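Side-chain contacts in peptidyl tryptophan dihydroxylase (Pseudomonas putida, PDB 7CTQ), which is a flavin-dependent monooxygenase that dihydroxylates a peptidyl tryptophan, a step essential for making the tryptophylquinone cofactor of quinohemoprotein amine dehydrogenase: residues E52-H56 / V57-G61; D100-R104 / A105-V109; S222-V225 / T226-D230; W387-G391 / V392-P396. All coordinates share one frame; numbering follows the deposited sequence.

In the fold
All four contacts are local, between neighbouring residues of one chain: two helix ends, a short helix and a hairpin. Interactions 1 and 2 form a pair. Their centres are about 14 Å apart, and they touch where Asp101 of interaction 2 meets the backbone of 57-61 in interaction 1. Both end a helix with a Schellman motif near the bound FAD without touching it: the side chain of Leu54 is about 8 Å from FAD and that of Leu102 about 9 Å. Interaction 3 is farther off, with the Phe229 side chain about 14 Å from FAD. Interactions 3 and 4 lie on opposite sides of the chain's centre, their own centres about 56 Å apart.

Interaction 1. Residues E52-H56 / V57-G61; sequences EGLRH and VGLGG
Leu54 and Leu59 meet through their methyl ends, CD2 of Leu54 lying 3.5 Å from CD1 of Leu59. The two side chains run obliquely past each other. CB of Leu59 is 3.4 Å from the Leu54 carbonyl oxygen. That oxygen of Leu54 accepts from Leu59 N at 2.8 Å, and the donor lies nearly along the C=O axis. A weak bond runs from Gly58 N to Arg55 O. Together the two bonds make a Schellman motif that ends the helix, with Gly58 as its C-prime residue. Gly58 has a positive phi of 98°, where a CB would be jammed against the preceding carbonyl oxygen.

Arg55 folds back over the turn. Its CG is anti to the backbone N (chi1 166°), and bends at chi2 and chi3 then bring the guanidinium across the 58-61 backbone. Gly60 N lies 3.4 Å above the guanidinium plane, over its centre. CB of Arg55 packs 3.7 Å from CA of Gly60. A side chain on Gly60 would run into this CB, so the glycine leaves room for the arginine. CG2 of Val57, held beside its own backbone N, faces back to the Gly53 carbonyl oxygen at 3.0 Å.

The turn links helix 48-56 to the loop before strand 67-76. Leu59 packs on Ala18 and Ile22 of helix 15-27 and on Leu98 of helix 91-104. Leu54 reaches Phe94 of helix 91-104 and Ile275 and Leu279 of helix 274-282.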
loop_
_atom_site.group_PDB
_atom_site.type_symbol
_atom_site.label_atom_id
_atom_site.label_comp_id
_atom_site.label_asym_id
_atom_site.label_seq_id
_atom_site.Cartn_x
_atom_site.Cartn_y
_atom_site.Cartn_z
ATOM N N GLU A 52 -2.091 11.848 -9.172
ATOM C CA GLU A 52 -2.586 11.392 -10.465
ATOM C C GLU A 52 -2.760 9.876 -10.500
ATOM O O GLU A 52 -3.631 9.366 -11.220
ATOM C CB GLU A 52 -1.666 11.856 -11.596
ATOM C CG GLU A 52 -1.922 13.307 -11.999
ATOM C CD GLU A 52 -0.656 14.138 -12.061
ATOM O OE1 GLU A 52 -0.757 15.371 -12.247
ATOM O OE2 GLU A 52 0.444 13.553 -11.942
ATOM N N GLY A 53 -1.945 9.140 -9.742
ATOM C CA GLY A 53 -2.269 7.753 -9.462
ATOM C C GLY A 53 -3.633 7.596 -8.819
ATOM O O GLY A 53 -4.324 6.605 -9.057
ATOM N N LEU A 54 -4.044 8.572 -8.002
ATOM C CA LEU A 54 -5.368 8.547 -7.392
ATOM C C LEU A 54 -6.473 8.912 -8.372
ATOM O O LEU A 54 -7.622 8.520 -8.151
ATOM C CB LEU A 54 -5.421 9.488 -6.185
ATOM C CG LEU A 54 -5.309 8.773 -4.835
ATOM C CD1 LEU A 54 -4.903 9.734 -3.740
ATOM C CD2 LEU A 54 -6.611 8.079 -4.477
ATOM N N ARG A 55 -6.164 9.651 -9.439
ATOM C CA ARG A 55 -7.170 9.879 -10.467
ATOM C C ARG A 55 -7.109 8.816 -11.558
ATOM O O ARG A 55 -8.129 8.535 -12.195
ATOM C CB ARG A 55 -7.031 11.294 -11.061
ATOM C CG ARG A 55 -7.813 11.494 -12.355
ATOM C CD ARG A 55 -9.182 12.169 -12.133
ATOM N NE ARG A 55 -10.240 11.199 -11.833
ATOM C CZ ARG A 55 -11.367 11.473 -11.173
ATOM N NH1 ARG A 55 -11.635 12.710 -10.765
ATOM N NH2 ARG A 55 -12.255 10.512 -10.957
ATOM N N HIS A 56 -5.944 8.195 -11.756
ATOM C CA HIS A 56 -5.879 6.978 -12.562
ATOM C C HIS A 56 -6.911 5.958 -12.099
ATOM O O HIS A 56 -7.554 5.290 -12.918
ATOM C CB HIS A 56 -4.465 6.387 -12.488
ATOM C CG HIS A 56 -4.328 5.019 -13.089
ATOM N ND1 HIS A 56 -5.119 4.574 -14.126
ATOM C CD2 HIS A 56 -3.474 4.005 -12.804
ATOM C CE1 HIS A 56 -4.767 3.340 -14.446
ATOM N NE2 HIS A 56 -3.771 2.973 -13.660
ATOM N N VAL A 57 -7.098 5.841 -10.784
ATOM C CA VAL A 57 -8.069 4.896 -10.246
ATOM C C VAL A 57 -9.486 5.458 -10.239
ATOM O O VAL A 57 -10.448 4.700 -10.064
ATOM C CB VAL A 57 -7.672 4.466 -8.825
ATOM C CG1 VAL A 57 -8.361 3.183 -8.473
ATOM C CG2 VAL A 57 -6.179 4.278 -8.735
ATOM N N GLY A 58 -9.649 6.759 -10.421
ATOM C CA GLY A 58 -10.964 7.356 -10.411
ATOM C C GLY A 58 -11.384 7.986 -9.103
ATOM O O GLY A 58 -12.585 8.189 -8.897
ATOM N N LEU A 59 -10.441 8.293 -8.214
ATOM C CA LEU A 59 -10.721 9.015 -6.978
ATOM C C LEU A 59 -10.211 10.451 -7.021
ATOM O O LEU A 59 -10.146 11.108 -5.977
ATOM C CB LEU A 59 -10.109 8.282 -5.778
ATOM C CG LEU A 59 -10.349 6.773 -5.694
ATOM C CD1 LEU A 59 -9.582 6.161 -4.526
ATOM C CD2 LEU A 59 -11.832 6.475 -5.574
ATOM N N GLY A 60 -9.845 10.953 -8.202
ATOM C CA GLY A 60 -9.263 12.280 -8.307
ATOM C C GLY A 60 -10.211 13.418 -7.984
ATOM O O GLY A 60 -9.755 14.542 -7.760
ATOM N N GLY A 61 -11.521 13.167 -7.974
ATOM C CA GLY A 61 -12.449 14.207 -7.559
ATOM C C GLY A 61 -12.360 14.482 -6.070
ATOM O O GLY A 61 -12.378 15.639 -5.636
#

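Interaction 2. Residues D100-R104 / A105-V109; sequences DDLQR and AGVSV
Leu102 carries the apolar part of this contact. Its CB is 3.9 Å from CB of Val107 and equally far from CG2 of Val109. The same CG2 of Val109 lies 4.1 Å from CG of Gln103, and these two side chains cross at about a right angle. Val109 CG2 stands beside its own backbone N, and this branch does the touching.

Across the contact the hydrogen bonds are all between backbone atoms. Ala105 N donates to Asp101 O, and weakly to Leu102 O. Val107 N reaches Leu102 O at 2.9 Å, and Gly106 N reaches Gln103 O at 3.0 Å.

Charge is paired within the helix. NH2 of Arg104 forms a salt bridge with OD1 of Asp101 at 3.5 Å, while Asp100 O lies over one face of the guanidinium. The other Asp101 oxygen, OD2, accepts from Ala62 N, and weakly from Gly61 N.

Leu102 packs on Ala18, Ala21 and Ile22 of helix 15-27. Gly106 has positive phi, and the bonds from Gly106 N and Val107 N back into the last turn make a Schellman motif. It turns helix 91-104 into strand 108-119, which pairs with strand 31-35 in the sheet of a Rossmann-like FAD-binding fold.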
loop_
_atom_site.group_PDB
_atom_site.type_symbol
_atom_site.label_atom_id
_atom_site.label_comp_id
_atom_site.label_asym_id
_atom_site.label_seq_id
_atom_site.Cartn_x
_atom_site.Cartn_y
_atom_site.Cartn_z
ATOM N N ASP A 100 -18.161 10.643 -2.490
ATOM C CA ASP A 100 -18.748 11.281 -3.669
ATOM C C ASP A 100 -18.354 10.542 -4.939
ATOM O O ASP A 100 -19.196 10.273 -5.805
ATOM C CB ASP A 100 -18.312 12.749 -3.764
ATOM C CG ASP A 100 -18.633 13.545 -2.514
ATOM O OD1 ASP A 100 -19.348 13.008 -1.637
ATOM O OD2 ASP A 100 -18.154 14.699 -2.397
ATOM N N ASP A 101 -17.068 10.212 -5.069
ATOM C CA ASP A 101 -16.600 9.499 -6.251
ATOM C C ASP A 101 -17.238 8.124 -6.360
ATOM O O ASP A 101 -17.477 7.636 -7.470
ATOM C CB ASP A 101 -15.079 9.381 -6.223
ATOM C CG ASP A 101 -14.400 10.723 -6.042
ATOM O OD1 ASP A 101 -14.805 11.471 -5.124
ATOM O OD2 ASP A 101 -13.468 11.031 -6.820
ATOM N N LEU A 102 -17.530 7.489 -5.226
ATOM C CA LEU A 102 -18.198 6.194 -5.266
ATOM C C LEU A 102 -19.636 6.336 -5.762
ATOM O O LEU A 102 -20.059 5.626 -6.687
ATOM C CB LEU A 102 -18.141 5.542 -3.884
ATOM C CG LEU A 102 -16.734 5.097 -3.454
ATOM C CD1 LEU A 102 -16.643 4.894 -1.941
ATOM C CD2 LEU A 102 -16.307 3.828 -4.197
ATOM N N GLN A 103 -20.398 7.264 -5.173
ATOM C CA GLN A 103 -21.770 7.476 -5.624
ATOM C C GLN A 103 -21.798 7.930 -7.076
ATOM O O GLN A 103 -22.678 7.526 -7.844
ATOM C CB GLN A 103 -22.480 8.480 -4.717
ATOM C CG GLN A 103 -23.267 7.813 -3.594
ATOM C CD GLN A 103 -23.809 8.794 -2.564
ATOM O OE1 GLN A 103 -23.149 9.772 -2.209
ATOM N NE2 GLN A 103 -25.018 8.529 -2.074
ATOM N N ARG A 104 -20.815 8.734 -7.486
ATOM C CA ARG A 104 -20.712 9.105 -8.893
ATOM C C ARG A 104 -20.531 7.874 -9.777
ATOM O O ARG A 104 -21.066 7.814 -10.891
ATOM C CB ARG A 104 -19.556 10.085 -9.085
ATOM C CG ARG A 104 -19.587 10.846 -10.402
ATOM C CD ARG A 104 -19.227 12.318 -10.214
ATOM N NE ARG A 104 -18.048 12.496 -9.372
ATOM C CZ ARG A 104 -18.079 12.966 -8.127
ATOM N NH1 ARG A 104 -19.236 13.316 -7.577
ATOM N NH2 ARG A 104 -16.955 13.089 -7.432
ATOM N N ALA A 105 -19.797 6.874 -9.294
ATOM C CA ALA A 105 -19.560 5.666 -10.075
ATOM C C ALA A 105 -20.694 4.655 -9.965
ATOM O O ALA A 105 -20.591 3.564 -10.541
ATOM C CB ALA A 105 -18.245 5.012 -9.645
ATOM N N GLY A 106 -21.762 4.979 -9.248
ATOM C CA GLY A 106 -22.847 4.034 -9.087
ATOM C C GLY A 106 -22.637 3.030 -7.978
ATOM O O GLY A 106 -23.040 1.868 -8.114
ATOM N N VAL A 107 -22.010 3.442 -6.880
ATOM C CA VAL A 107 -21.757 2.574 -5.736
ATOM C C VAL A 107 -22.613 3.052 -4.572
ATOM O O VAL A 107 -22.589 4.239 -4.225
ATOM C CB VAL A 107 -20.267 2.565 -5.346
ATOM C CG1 VAL A 107 -20.054 1.737 -4.080
ATOM C CG2 VAL A 107 -19.401 2.051 -6.504
ATOM N N SER A 108 -23.362 2.127 -3.970
ATOM C CA SER A 108 -24.074 2.414 -2.730
ATOM C C SER A 108 -23.074 2.596 -1.598
ATOM O O SER A 108 -22.155 1.787 -1.438
ATOM C CB SER A 108 -25.044 1.281 -2.390
ATOM O OG SER A 108 -25.634 0.726 -3.554
ATOM N N VAL A 109 -23.244 3.653 -0.812
ATOM C CA VAL A 109 -22.357 3.951 0.318
ATOM C C VAL A 109 -23.220 3.955 1.573
ATOM O O VAL A 109 -23.814 4.974 1.938
ATOM C CB VAL A 109 -21.609 5.275 0.154
ATOM C CG1 VAL A 109 -20.538 5.419 1.229
ATOM C CG2 VAL A 109 -20.991 5.352 -1.222
#

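Interaction 3. Residues S222-V225 / T226-D230; sequences SALV and TELFD
A short helix, 223-228, holds this contact, and Ser222 is its N-cap. Val225 N donates to OG of Ser222 at 3.1 Å. This OG is also hydrogen-bonded to Glu177. Four backbone bonds follow in helical register. The one from Leu228 N to Leu224 O is nearly straight, with an angle of 170° at the hydrogen.

CG1 of Val225 meets CD2 of Phe229 at 4.0 Å, one turn apart. The ring presents its edge to the valine: Val225 CA lies in the ring plane, and Val225 O is near that plane, 3.2 Å from CD2 of Phe229. CG of Phe229 stands beside its backbone N (chi1 -55°), which turns the ring back along the helix. Leu228 CB lies over one face of the ring, toward its rim. CD1 of Leu224 approaches CD1 of Leu228 at 4.3 Å, and both residues pack on strands 67-76 and 173-179. A water lies 2.8 Å from OG1 of Thr226 and donates weakly to Ser222 O.

Leu224, Val225 and Phe229 all rest on Met186 of strand 182-188. The chemistry is split. Apolar groups face the sheet. At the helix start the serine cap takes Val225 N, and the water meets Thr226 OG1 and, weakly, Ser222 O. Val225 O accepts from Phe229 N and lies close to the edge of the same residue's ring.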
loop_
_atom_site.group_PDB
_atom_site.type_symbol
_atom_site.label_atom_id
_atom_site.label_comp_id
_atom_site.label_asym_id
_atom_site.label_seq_id
_atom_site.Cartn_x
_atom_site.Cartn_y
_atom_site.Cartn_z
ATOM N N SER A 222 12.762 19.868 19.942
ATOM C CA SER A 222 13.001 19.962 18.507
ATOM C C SER A 222 13.027 21.418 18.058
ATOM O O SER A 222 12.014 22.121 18.167
ATOM C CB SER A 222 11.932 19.196 17.727
ATOM O OG SER A 222 12.053 19.461 16.337
ATOM N N ALA A 223 14.177 21.862 17.527
ATOM C CA ALA A 223 14.261 23.208 16.958
ATOM C C ALA A 223 13.359 23.355 15.740
ATOM O O ALA A 223 12.862 24.453 15.458
ATOM C CB ALA A 223 15.708 23.545 16.587
ATOM N N LEU A 224 13.130 22.258 15.016
ATOM C CA LEU A 224 12.206 22.280 13.889
ATOM C C LEU A 224 10.783 22.570 14.348
ATOM O O LEU A 224 10.082 23.381 13.733
ATOM C CB LEU A 224 12.272 20.942 13.148
ATOM C CG LEU A 224 12.230 20.923 11.626
ATOM C CD1 LEU A 224 12.938 22.138 11.029
ATOM C CD2 LEU A 224 12.884 19.643 11.145
ATOM N N VAL A 225 10.338 21.916 15.425
ATOM C CA VAL A 225 9.011 22.199 15.976
ATOM C C VAL A 225 8.885 23.682 16.330
ATOM O O VAL A 225 7.861 24.322 16.048
ATOM C CB VAL A 225 8.739 21.294 17.198
ATOM C CG1 VAL A 225 7.551 21.798 17.989
ATOM C CG2 VAL A 225 8.495 19.850 16.762
ATOM N N THR A 226 9.937 24.258 16.920
ATOM C CA THR A 226 9.889 25.661 17.342
ATOM C C THR A 226 9.718 26.588 16.145
ATOM O O THR A 226 8.844 27.466 16.141
ATOM C CB THR A 226 11.159 26.019 18.124
ATOM O OG1 THR A 226 11.225 25.245 19.328
ATOM C CG2 THR A 226 11.160 27.491 18.495
ATOM N N GLU A 227 10.544 26.394 15.112
ATOM C CA GLU A 227 10.464 27.215 13.908
ATOM C C GLU A 227 9.091 27.117 13.262
ATOM O O GLU A 227 8.436 28.133 13.007
ATOM C CB GLU A 227 11.548 26.790 12.919
ATOM C CG GLU A 227 11.720 27.741 11.745
ATOM C CD GLU A 227 13.095 27.655 11.107
ATOM O OE1 GLU A 227 13.571 28.681 10.568
ATOM O OE2 GLU A 227 13.698 26.558 11.135
ATOM N N LEU A 228 8.632 25.891 13.008
ATOM C CA LEU A 228 7.419 25.691 12.221
ATOM C C LEU A 228 6.155 26.104 12.962
ATOM O O LEU A 228 5.179 26.523 12.325
ATOM C CB LEU A 228 7.304 24.225 11.803
ATOM C CG LEU A 228 7.658 23.958 10.343
ATOM C CD1 LEU A 228 9.165 24.053 10.158
ATOM C CD2 LEU A 228 7.125 22.607 9.888
ATOM N N PHE A 229 6.127 25.967 14.286
ATOM C CA PHE A 229 4.906 26.166 15.057
ATOM C C PHE A 229 5.111 27.301 16.048
ATOM O O PHE A 229 6.013 27.242 16.893
ATOM C CB PHE A 229 4.499 24.886 15.791
ATOM C CG PHE A 229 4.361 23.687 14.899
ATOM C CD1 PHE A 229 3.203 23.481 14.168
ATOM C CD2 PHE A 229 5.386 22.762 14.800
ATOM C CE1 PHE A 229 3.068 22.370 13.346
ATOM C CE2 PHE A 229 5.266 21.648 13.979
ATOM C CZ PHE A 229 4.101 21.451 13.253
ATOM N N ASP A 230 4.265 28.325 15.957
ATOM C CA ASP A 230 4.297 29.393 16.948
ATOM C C ASP A 230 3.668 28.923 18.255
ATOM O O ASP A 230 4.319 28.921 19.306
ATOM C CB ASP A 230 3.587 30.635 16.398
ATOM C CG ASP A 230 3.965 30.928 14.953
ATOM O OD1 ASP A 230 5.153 30.766 14.598
ATOM O OD2 ASP A 230 3.073 31.307 14.165
HETATM O O HOH W 1 9.729 23.068 20.362
#

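Interaction 4. Residues W387-G391 / V392-P396; sequences WHLQG and VELAP
Trp387 to Leu394 form an antiparallel beta hairpin, whose strands 388-389 and 392-393 are joined by a type I' turn from Leu389 to Val392. Leu389 and Val392 make the hydrogen-bonded pair, with both N-to-O distances, Leu389 N to Val392 O and Val392 N to Leu389 O, at 2.9 Å. His388 and Glu393 make the non-hydrogen-bonded pair. Leu394 N adds a bond to Trp387 O.

Trp387 and Glu393 lie side by side and point the same way. The indole NE1 of Trp387 donates to OE1 of Glu393 at 2.7 Å, with an angle of 139° at the hydrogen. OE1 uses its anti lone pair, and it lies 27° out of the indole plane. The ring and carboxylate planes are 61° apart. A phenylalanine in place of Trp387 has no indole N-H, and the Glu393 carboxylate would probably lose its mate and be freer to turn.

CD2 of His388 sits 3.4 Å above one face of the Trp387 indole, toward its rim. CG of His388 lies between its backbone N and carbonyl carbon. From there ND1 accepts from Gly391 N at 3.0 Å and ties the turn to the strand.

Leu389 meets Leu394 through CD1 to CD2, and both pack on Trp425 of helix 416-428. Trp387 rests on strands 359-367 and 370-378. One water donates to Trp387 O and accepts from Ala395 N, each 2.7 Å from the water oxygen.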
loop_
_atom_site.group_PDB
_atom_site.type_symbol
_atom_site.label_atom_id
_atom_site.label_comp_id
_atom_site.label_asym_id
_atom_site.label_seq_id
_atom_site.Cartn_x
_atom_site.Cartn_y
_atom_site.Cartn_z
ATOM N N TRP A 387 5.046 -14.180 -18.752
ATOM C CA TRP A 387 4.288 -14.980 -19.719
ATOM C C TRP A 387 4.646 -14.646 -21.169
ATOM O O TRP A 387 4.998 -15.535 -21.955
ATOM C CB TRP A 387 2.787 -14.792 -19.476
ATOM C CG TRP A 387 1.872 -15.621 -20.347
ATOM C CD1 TRP A 387 2.196 -16.718 -21.110
ATOM C CD2 TRP A 387 0.470 -15.402 -20.531
ATOM N NE1 TRP A 387 1.067 -17.193 -21.751
ATOM C CE2 TRP A 387 0.002 -16.396 -21.417
ATOM C CE3 TRP A 387 -0.431 -14.453 -20.035
ATOM C CZ2 TRP A 387 -1.335 -16.470 -21.812
ATOM C CZ3 TRP A 387 -1.754 -14.525 -20.431
ATOM C CH2 TRP A 387 -2.191 -15.529 -21.311
ATOM N N HIS A 388 4.541 -13.378 -21.544
ATOM C CA HIS A 388 4.748 -12.982 -22.926
ATOM C C HIS A 388 5.314 -11.572 -22.963
ATOM O O HIS A 388 5.203 -10.811 -22.001
ATOM C CB HIS A 388 3.441 -13.046 -23.737
ATOM C CG HIS A 388 2.388 -12.099 -23.251
ATOM N ND1 HIS A 388 2.183 -10.857 -23.814
ATOM C CD2 HIS A 388 1.502 -12.198 -22.231
ATOM C CE1 HIS A 388 1.212 -10.236 -23.168
ATOM N NE2 HIS A 388 0.780 -11.028 -22.202
ATOM N N LEU A 389 5.933 -11.242 -24.092
ATOM C CA LEU A 389 6.331 -9.877 -24.428
ATOM C C LEU A 389 5.529 -9.455 -25.654
ATOM O O LEU A 389 5.764 -9.969 -26.753
ATOM C CB LEU A 389 7.829 -9.791 -24.709
ATOM C CG LEU A 389 8.761 -10.212 -23.582
ATOM C CD1 LEU A 389 10.178 -10.331 -24.126
ATOM C CD2 LEU A 389 8.678 -9.226 -22.418
ATOM N N GLN A 390 4.579 -8.535 -25.462
ATOM C CA GLN A 390 3.751 -8.013 -26.558
ATOM C C GLN A 390 3.165 -9.139 -27.407
ATOM O O GLN A 390 3.173 -9.082 -28.637
ATOM C CB GLN A 390 4.545 -7.037 -27.432
ATOM C CG GLN A 390 4.845 -5.704 -26.759
ATOM C CD GLN A 390 3.596 -4.842 -26.564
ATOM O OE1 GLN A 390 2.914 -4.495 -27.531
ATOM N NE2 GLN A 390 3.305 -4.477 -25.307
ATOM N N GLY A 391 2.682 -10.193 -26.743
ATOM C CA GLY A 391 2.041 -11.310 -27.400
ATOM C C GLY A 391 2.933 -12.503 -27.662
ATOM O O GLY A 391 2.418 -13.594 -27.941
ATOM N N VAL A 392 4.249 -12.327 -27.596
ATOM C CA VAL A 392 5.195 -13.406 -27.859
ATOM C C VAL A 392 5.391 -14.178 -26.562
ATOM O O VAL A 392 6.019 -13.676 -25.629
ATOM C CB VAL A 392 6.529 -12.867 -28.383
ATOM C CG1 VAL A 392 7.415 -14.021 -28.848
ATOM C CG2 VAL A 392 6.285 -11.866 -29.499
ATOM N N GLU A 393 4.845 -15.390 -26.495
ATOM C CA GLU A 393 5.053 -16.228 -25.324
ATOM C C GLU A 393 6.508 -16.673 -25.254
ATOM O O GLU A 393 7.091 -17.089 -26.258
ATOM C CB GLU A 393 4.138 -17.454 -25.362
ATOM C CG GLU A 393 2.669 -17.145 -25.530
ATOM C CD GLU A 393 1.800 -18.364 -25.274
ATOM O OE1 GLU A 393 1.122 -18.384 -24.229
ATOM O OE2 GLU A 393 1.803 -19.302 -26.105
ATOM N N LEU A 394 7.080 -16.615 -24.053
ATOM C CA LEU A 394 8.495 -16.915 -23.858
ATOM C C LEU A 394 8.781 -18.369 -23.511
ATOM O O LEU A 394 9.879 -18.858 -23.802
ATOM C CB LEU A 394 9.061 -16.026 -22.754
ATOM C CG LEU A 394 8.937 -14.528 -22.985
ATOM C CD1 LEU A 394 9.376 -13.806 -21.716
ATOM C CD2 LEU A 394 9.774 -14.095 -24.175
ATOM N N ALA A 395 7.852 -19.068 -22.861
ATOM C CA ALA A 395 8.145 -20.442 -22.453
ATOM C C ALA A 395 8.535 -21.356 -23.612
ATOM O O ALA A 395 9.468 -22.162 -23.432
ATOM C CB ALA A 395 6.949 -21.028 -21.685
ATOM N N PRO A 396 7.900 -21.298 -24.792
ATOM C CA PRO A 396 8.366 -22.173 -25.891
ATOM C C PRO A 396 9.807 -21.897 -26.291
ATOM O O PRO A 396 10.605 -22.834 -26.446
ATOM C CB PRO A 396 7.381 -21.861 -27.025
ATOM C CG PRO A 396 6.162 -21.343 -26.344
ATOM C CD PRO A 396 6.684 -20.553 -25.174
HETATM O O HOH W 2 5.725 -18.119 -21.452
#